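Local coordinates for protein R.Pab1 family restriction endonuclease (Campylobacter coli, PDB 7CFA) that probably acts as a restriction DNA glycosylase of the R.PabI family, excising a base from its recognition sequence and so leading to DNA cleavage, at residues Phe172-Arg186 against Glu197-Phe211. The protein carries 2 engineered substitutions. Residues are numbered along the deposited sequence; the frame is centred on the assembly and turned at random.
Sequences FCFPVHLLKNINGER and EKGYLEISRNNINIF
Lys180 and Tyr200 face each other as a single antiparallel hydrogen-bonded pair: Lys180 N gives an almost straight bond (176°) to Tyr200 O at 3.0 Å, and Tyr200 N returns a more bent one to Lys180 O. From here Lys180 bends at chi3 (-64°), which brings NZ to Glu202 OE1 at 3.1 Å. Arg186 NH2 reaches the same Glu202 OE1 at 3.0 Å from the opposite face of the carboxylate plane, so one oxygen takes two charged donors. The guanidinium is further fixed by the bond from Arg186 NE to Leu178 O and by Lys180 CG, 3.7 Å above its centre; Lys180 NZ also pairs with Asp9. Strand 198-203 pairs with strand 8-13 in a two-stranded antiparallel sheet, and the single bridge adds the chain beyond strand 166-175 to it, while Phe172 and Phe174 belong to the larger seven-stranded one. Between the sheets, Leu201 sets CD1 over one face of the Phe174 ring, and its CD2 lies at the edge of the Phe172 ring, 4.1 Å from CE2. Toward helix 208-219, Phe172 CE2 meets Phe211 CE2 at 3.8 Å, the ring planes inclined at 67°, and Ile210 CG2 also touches the Phe172 ring. Beyond the bridge, Ile182 runs alongside Tyr200, its CD1 against the phenol end.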
loop_
_atom_site.group_PDB
_atom_site.type_symbol
_atom_site.label_atom_id
_atom_site.label_comp_id
_atom_site.label_asym_id
_atom_site.label_seq_id
_atom_site.Cartn_x
_atom_site.Cartn_y
_atom_site.Cartn_z
ATOM N N PHE A 172 -6.029 9.058 12.161
ATOM C CA PHE A 172 -7.006 9.828 12.920
ATOM C C PHE A 172 -7.919 10.546 11.934
ATOM O O PHE A 172 -7.443 11.301 11.079
ATOM C CB PHE A 172 -6.296 10.816 13.845
ATOM C CG PHE A 172 -7.218 11.595 14.736
ATOM C CD1 PHE A 172 -8.288 10.978 15.364
ATOM C CD2 PHE A 172 -6.998 12.943 14.964
ATOM C CE1 PHE A 172 -9.129 11.697 16.193
ATOM C CE2 PHE A 172 -7.833 13.666 15.791
ATOM C CZ PHE A 172 -8.899 13.042 16.407
ATOM N N CYS A 173 -9.224 10.304 12.042
ATOM C CA CYS A 173 -10.180 10.769 11.048
ATOM C C CYS A 173 -11.315 11.553 11.695
ATOM O O CYS A 173 -11.750 11.248 12.810
ATOM C CB CYS A 173 -10.758 9.595 10.249
ATOM S SG CYS A 173 -9.508 8.544 9.471
ATOM N N PHE A 174 -11.798 12.555 10.969
ATOM C CA PHE A 174 -12.895 13.408 11.408
ATOM C C PHE A 174 -13.375 14.228 10.210
ATOM O O PHE A 174 -12.606 14.464 9.272
ATOM C CB PHE A 174 -12.464 14.332 12.558
ATOM C CG PHE A 174 -11.208 15.100 12.278
ATOM C CD1 PHE A 174 -11.257 16.328 11.639
ATOM C CD2 PHE A 174 -9.976 14.596 12.659
ATOM C CE1 PHE A 174 -10.099 17.035 11.381
ATOM C CE2 PHE A 174 -8.816 15.298 12.404
ATOM C CZ PHE A 174 -8.878 16.519 11.764
ATOM N N PRO A 175 -14.634 14.670 10.226
ATOM C CA PRO A 175 -15.172 15.409 9.076
ATOM C C PRO A 175 -14.454 16.732 8.853
ATOM O O PRO A 175 -13.980 17.378 9.791
ATOM C CB PRO A 175 -16.640 15.635 9.456
ATOM C CG PRO A 175 -16.941 14.590 10.475
ATOM C CD PRO A 175 -15.670 14.399 11.237
ATOM N N VAL A 176 -14.388 17.133 7.581
ATOM C CA VAL A 176 -13.743 18.391 7.216
ATOM C C VAL A 176 -14.534 19.582 7.740
ATOM O O VAL A 176 -13.952 20.617 8.092
ATOM C CB VAL A 176 -13.560 18.466 5.688
ATOM C CG1 VAL A 176 -12.895 19.778 5.283
ATOM C CG2 VAL A 176 -12.748 17.281 5.193
ATOM N N HIS A 177 -15.862 19.467 7.815
ATOM C CA HIS A 177 -16.665 20.596 8.268
ATOM C C HIS A 177 -16.476 20.903 9.749
ATOM O O HIS A 177 -16.993 21.921 10.221
ATOM C CB HIS A 177 -18.148 20.355 7.963
ATOM C CG HIS A 177 -18.731 19.162 8.656
ATOM N ND1 HIS A 177 -19.104 19.181 9.983
ATOM C CD2 HIS A 177 -19.019 17.920 8.201
ATOM C CE1 HIS A 177 -19.589 17.997 10.317
ATOM N NE2 HIS A 177 -19.549 17.215 9.255
ATOM N N LEU A 178 -15.749 20.063 10.491
ATOM C CA LEU A 178 -15.403 20.393 11.868
ATOM C C LEU A 178 -14.275 21.410 11.957
ATOM O O LEU A 178 -14.082 22.010 13.018
ATOM C CB LEU A 178 -14.997 19.135 12.638
ATOM C CG LEU A 178 -16.066 18.084 12.930
ATOM C CD1 LEU A 178 -15.466 16.978 13.780
ATOM C CD2 LEU A 178 -17.264 18.707 13.625
ATOM N N LEU A 179 -13.530 21.612 10.875
ATOM C CA LEU A 179 -12.375 22.494 10.901
ATOM C C LEU A 179 -12.797 23.952 10.784
ATOM O O LEU A 179 -13.795 24.286 10.140
ATOM C CB LEU A 179 -11.412 22.144 9.765
ATOM C CG LEU A 179 -10.799 20.742 9.773
ATOM C CD1 LEU A 179 -10.065 20.479 8.471
ATOM C CD2 LEU A 179 -9.863 20.576 10.958
ATOM N N LYS A 180 -12.021 24.822 11.420
ATOM C CA LYS A 180 -12.187 26.260 11.286
ATOM C C LYS A 180 -11.180 26.797 10.276
ATOM O O LYS A 180 -10.079 26.261 10.126
ATOM C CB LYS A 180 -12.002 26.965 12.630
ATOM C CG LYS A 180 -12.961 26.506 13.717
ATOM C CD LYS A 180 -12.744 27.274 15.012
ATOM C CE LYS A 180 -11.366 27.006 15.593
ATOM N NZ LYS A 180 -11.160 27.709 16.890
ATOM N N ASN A 181 -11.569 27.859 9.577
ATOM C CA ASN A 181 -10.665 28.512 8.641
ATOM C C ASN A 181 -9.722 29.429 9.421
ATOM O O ASN A 181 -9.646 29.380 10.652
ATOM C CB ASN A 181 -11.453 29.255 7.564
ATOM C CG ASN A 181 -12.402 30.296 8.137
ATOM O OD1 ASN A 181 -12.372 30.597 9.330
ATOM N ND2 ASN A 181 -13.247 30.855 7.279
ATOM N N ILE A 182 -8.991 30.288 8.707
ATOM C CA ILE A 182 -8.065 31.195 9.372
ATOM C C ILE A 182 -8.803 32.238 10.202
ATOM O O ILE A 182 -8.237 32.780 11.158
ATOM C CB ILE A 182 -7.136 31.860 8.338
ATOM C CG1 ILE A 182 -6.000 32.609 9.038
ATOM C CG2 ILE A 182 -7.923 32.790 7.426
ATOM C CD1 ILE A 182 -5.176 31.738 9.963
ATOM N N ASN A 183 -10.061 32.525 9.873
ATOM C CA ASN A 183 -10.869 33.474 10.626
ATOM C C ASN A 183 -11.649 32.815 11.756
ATOM O O ASN A 183 -12.501 33.468 12.368
ATOM C CB ASN A 183 -11.836 34.204 9.689
ATOM C CG ASN A 183 -11.122 34.936 8.568
ATOM O OD1 ASN A 183 -9.947 35.282 8.686
ATOM N ND2 ASN A 183 -11.834 35.180 7.474
ATOM N N GLY A 184 -11.382 31.542 12.045
ATOM C CA GLY A 184 -12.119 30.845 13.078
ATOM C C GLY A 184 -13.537 30.482 12.708
ATOM O O GLY A 184 -14.369 30.285 13.598
ATOM N N GLU A 185 -13.841 30.382 11.417
ATOM C CA GLU A 185 -15.179 30.069 10.935
ATOM C C GLU A 185 -15.219 28.639 10.416
ATOM O O GLU A 185 -14.331 28.220 9.666
ATOM C CB GLU A 185 -15.599 31.036 9.826
ATOM C CG GLU A 185 -15.660 32.490 10.249
ATOM C CD GLU A 185 -15.889 33.421 9.076
ATOM O OE1 GLU A 185 -15.218 33.247 8.036
ATOM O OE2 GLU A 185 -16.749 34.319 9.188
ATOM N N ARG A 186 -16.250 27.895 10.815
ATOM C CA ARG A 186 -16.485 26.549 10.290
ATOM C C ARG A 186 -17.385 26.644 9.057
ATOM O O ARG A 186 -18.563 26.285 9.064
ATOM C CB ARG A 186 -17.086 25.652 11.365
ATOM C CG ARG A 186 -16.122 25.297 12.486
ATOM C CD ARG A 186 -16.764 24.382 13.520
ATOM N NE ARG A 186 -15.811 23.979 14.552
ATOM C CZ ARG A 186 -15.585 24.664 15.669
ATOM N NH1 ARG A 186 -16.244 25.789 15.906
ATOM N NH2 ARG A 186 -14.697 24.224 16.552
ATOM N N GLU A 197 -4.865 26.307 1.597
ATOM C CA GLU A 197 -5.709 26.640 2.735
ATOM C C GLU A 197 -5.454 25.678 3.888
ATOM O O GLU A 197 -5.268 24.474 3.687
ATOM C CB GLU A 197 -7.188 26.610 2.346
ATOM C CG GLU A 197 -8.118 27.111 3.445
ATOM C CD GLU A 197 -9.574 27.163 3.024
ATOM O OE1 GLU A 197 -9.880 26.796 1.869
ATOM O OE2 GLU A 197 -10.413 27.573 3.854
ATOM N N LYS A 198 -5.454 26.219 5.101
ATOM C CA LYS A 198 -5.216 25.444 6.308
ATOM C C LYS A 198 -6.525 25.233 7.054
ATOM O O LYS A 198 -7.369 26.132 7.118
ATOM C CB LYS A 198 -4.211 26.149 7.219
ATOM C CG LYS A 198 -2.861 26.415 6.577
ATOM C CD LYS A 198 -2.121 25.119 6.292
ATOM C CE LYS A 198 -0.735 25.394 5.736
ATOM N NZ LYS A 198 0.076 26.221 6.672
ATOM N N GLY A 199 -6.692 24.037 7.603
ATOM C CA GLY A 199 -7.796 23.739 8.492
ATOM C C GLY A 199 -7.307 23.712 9.928
ATOM O O GLY A 199 -6.171 23.334 10.202
ATOM N N TYR A 200 -8.175 24.122 10.848
ATOM C CA TYR A 200 -7.816 24.242 12.257
ATOM C C TYR A 200 -8.762 23.393 13.095
ATOM O O TYR A 200 -9.950 23.712 13.222
ATOM C CB TYR A 200 -7.837 25.704 12.699
ATOM C CG TYR A 200 -6.769 26.522 12.014
ATOM C CD1 TYR A 200 -7.028 27.168 10.813
ATOM C CD2 TYR A 200 -5.495 26.627 12.554
ATOM C CE1 TYR A 200 -6.053 27.906 10.176
ATOM C CE2 TYR A 200 -4.511 27.366 11.924
ATOM C CZ TYR A 200 -4.796 28.002 10.735
ATOM O OH TYR A 200 -3.819 28.738 10.104
ATOM N N LEU A 201 -8.230 22.313 13.658
ATOM C CA LEU A 201 -8.979 21.448 14.558
ATOM C C LEU A 201 -8.899 22.021 15.967
ATOM O O LEU A 201 -7.811 22.109 16.546
ATOM C CB LEU A 201 -8.433 20.022 14.524
ATOM C CG LEU A 201 -9.065 19.018 15.493
ATOM C CD1 LEU A 201 -10.525 18.768 15.145
ATOM C CD2 LEU A 201 -8.280 17.713 15.507
ATOM N N GLU A 202 -10.046 22.414 16.509
ATOM C CA GLU A 202 -10.105 22.993 17.847
ATOM C C GLU A 202 -10.034 21.871 18.875
ATOM O O GLU A 202 -10.914 21.006 18.927
ATOM C CB GLU A 202 -11.378 23.816 18.016
ATOM C CG GLU A 202 -11.542 24.409 19.403
ATOM C CD GLU A 202 -12.757 25.306 19.508
ATOM O OE1 GLU A 202 -13.133 25.925 18.490
ATOM O OE2 GLU A 202 -13.341 25.385 20.610
ATOM N N ILE A 203 -8.984 21.885 19.692
ATOM C CA ILE A 203 -8.799 20.929 20.776
ATOM C C ILE A 203 -8.959 21.679 22.088
ATOM O O ILE A 203 -8.283 22.689 22.317
ATOM C CB ILE A 203 -7.422 20.249 20.698
ATOM C CG1 ILE A 203 -7.193 19.667 19.302
ATOM C CG2 ILE A 203 -7.302 19.169 21.764
ATOM C CD1 ILE A 203 -5.791 19.139 19.087
ATOM N N SER A 204 -9.851 21.195 22.947
ATOM C CA SER A 204 -10.120 21.861 24.214
ATOM C C SER A 204 -10.536 20.813 25.237
ATOM O O SER A 204 -10.470 19.607 24.982
ATOM C CB SER A 204 -11.194 22.943 24.043
ATOM O OG SER A 204 -12.464 22.361 23.804
ATOM N N ARG A 205 -10.977 21.287 26.405
ATOM C CA ARG A 205 -11.447 20.397 27.459
ATOM C C ARG A 205 -12.616 19.529 27.011
ATOM O O ARG A 205 -12.833 18.457 27.588
ATOM C CB ARG A 205 -11.851 21.216 28.685
ATOM C CG ARG A 205 -12.947 22.234 28.401
ATOM C CD ARG A 205 -13.328 23.009 29.649
ATOM N NE ARG A 205 -14.337 24.025 29.368
ATOM C CZ ARG A 205 -14.859 24.831 30.286
ATOM N NH1 ARG A 205 -14.470 24.739 31.550
ATOM N NH2 ARG A 205 -15.773 25.729 29.942
ATOM N N ASN A 206 -13.372 19.961 26.001
ATOM C CA ASN A 206 -14.541 19.217 25.553
ATOM C C ASN A 206 -14.193 18.001 24.708
ATOM O O ASN A 206 -15.060 17.142 24.510
ATOM C CB ASN A 206 -15.477 20.134 24.761
ATOM C CG ASN A 206 -16.001 21.290 25.591
ATOM O OD1 ASN A 206 -16.191 21.167 26.801
ATOM N ND2 ASN A 206 -16.237 22.422 24.940
ATOM N N ASN A 207 -12.958 17.897 24.207
ATOM C CA ASN A 207 -12.601 16.761 23.367
ATOM C C ASN A 207 -11.188 16.250 23.633
ATOM O O ASN A 207 -10.654 15.490 22.816
ATOM C CB ASN A 207 -12.750 17.114 21.877
ATOM C CG ASN A 207 -11.870 18.282 21.451
ATOM O OD1 ASN A 207 -10.956 18.693 22.170
ATOM N ND2 ASN A 207 -12.142 18.820 20.268
ATOM N N ILE A 208 -10.567 16.646 24.746
ATOM C CA ILE A 208 -9.192 16.227 25.007
ATOM C C ILE A 208 -9.121 14.731 25.287
ATOM O O ILE A 208 -8.119 14.080 24.964
ATOM C CB ILE A 208 -8.586 17.053 26.160
ATOM C CG1 ILE A 208 -7.120 16.674 26.388
ATOM C CG2 ILE A 208 -9.391 16.874 27.441
ATOM C CD1 ILE A 208 -6.245 16.842 25.161
ATOM N N ASN A 209 -10.176 14.151 25.868
ATOM C CA ASN A 209 -10.149 12.729 26.192
ATOM C C ASN A 209 -10.092 11.849 24.951
ATOM O O ASN A 209 -9.708 10.679 25.054
ATOM C CB ASN A 209 -11.359 12.355 27.047
ATOM C CG ASN A 209 -11.159 12.695 28.509
ATOM O OD1 ASN A 209 -10.608 11.901 29.272
ATOM N ND2 ASN A 209 -11.598 13.883 28.908
ATOM N N ILE A 210 -10.466 12.382 23.785
ATOM C CA ILE A 210 -10.260 11.656 22.537
ATOM C C ILE A 210 -8.778 11.383 22.323
ATOM O O ILE A 210 -8.378 10.277 21.943
ATOM C CB ILE A 210 -10.862 12.443 21.360
ATOM C CG1 ILE A 210 -12.382 12.524 21.506
ATOM C CG2 ILE A 210 -10.466 11.812 20.031
ATOM C CD1 ILE A 210 -13.035 13.424 20.497
ATOM N N PHE A 211 -7.936 12.384 22.577
ATOM C CA PHE A 211 -6.502 12.200 22.397
ATOM C C PHE A 211 -5.908 11.322 23.490
ATOM O O PHE A 211 -4.924 10.614 23.244
ATOM C CB PHE A 211 -5.816 13.568 22.326
ATOM C CG PHE A 211 -6.304 14.415 21.181
ATOM C CD1 PHE A 211 -7.430 15.213 21.327
ATOM C CD2 PHE A 211 -5.660 14.389 19.955
ATOM C CE1 PHE A 211 -7.895 15.978 20.274
ATOM C CE2 PHE A 211 -6.122 15.155 18.899
ATOM C CZ PHE A 211 -7.241 15.948 19.060
#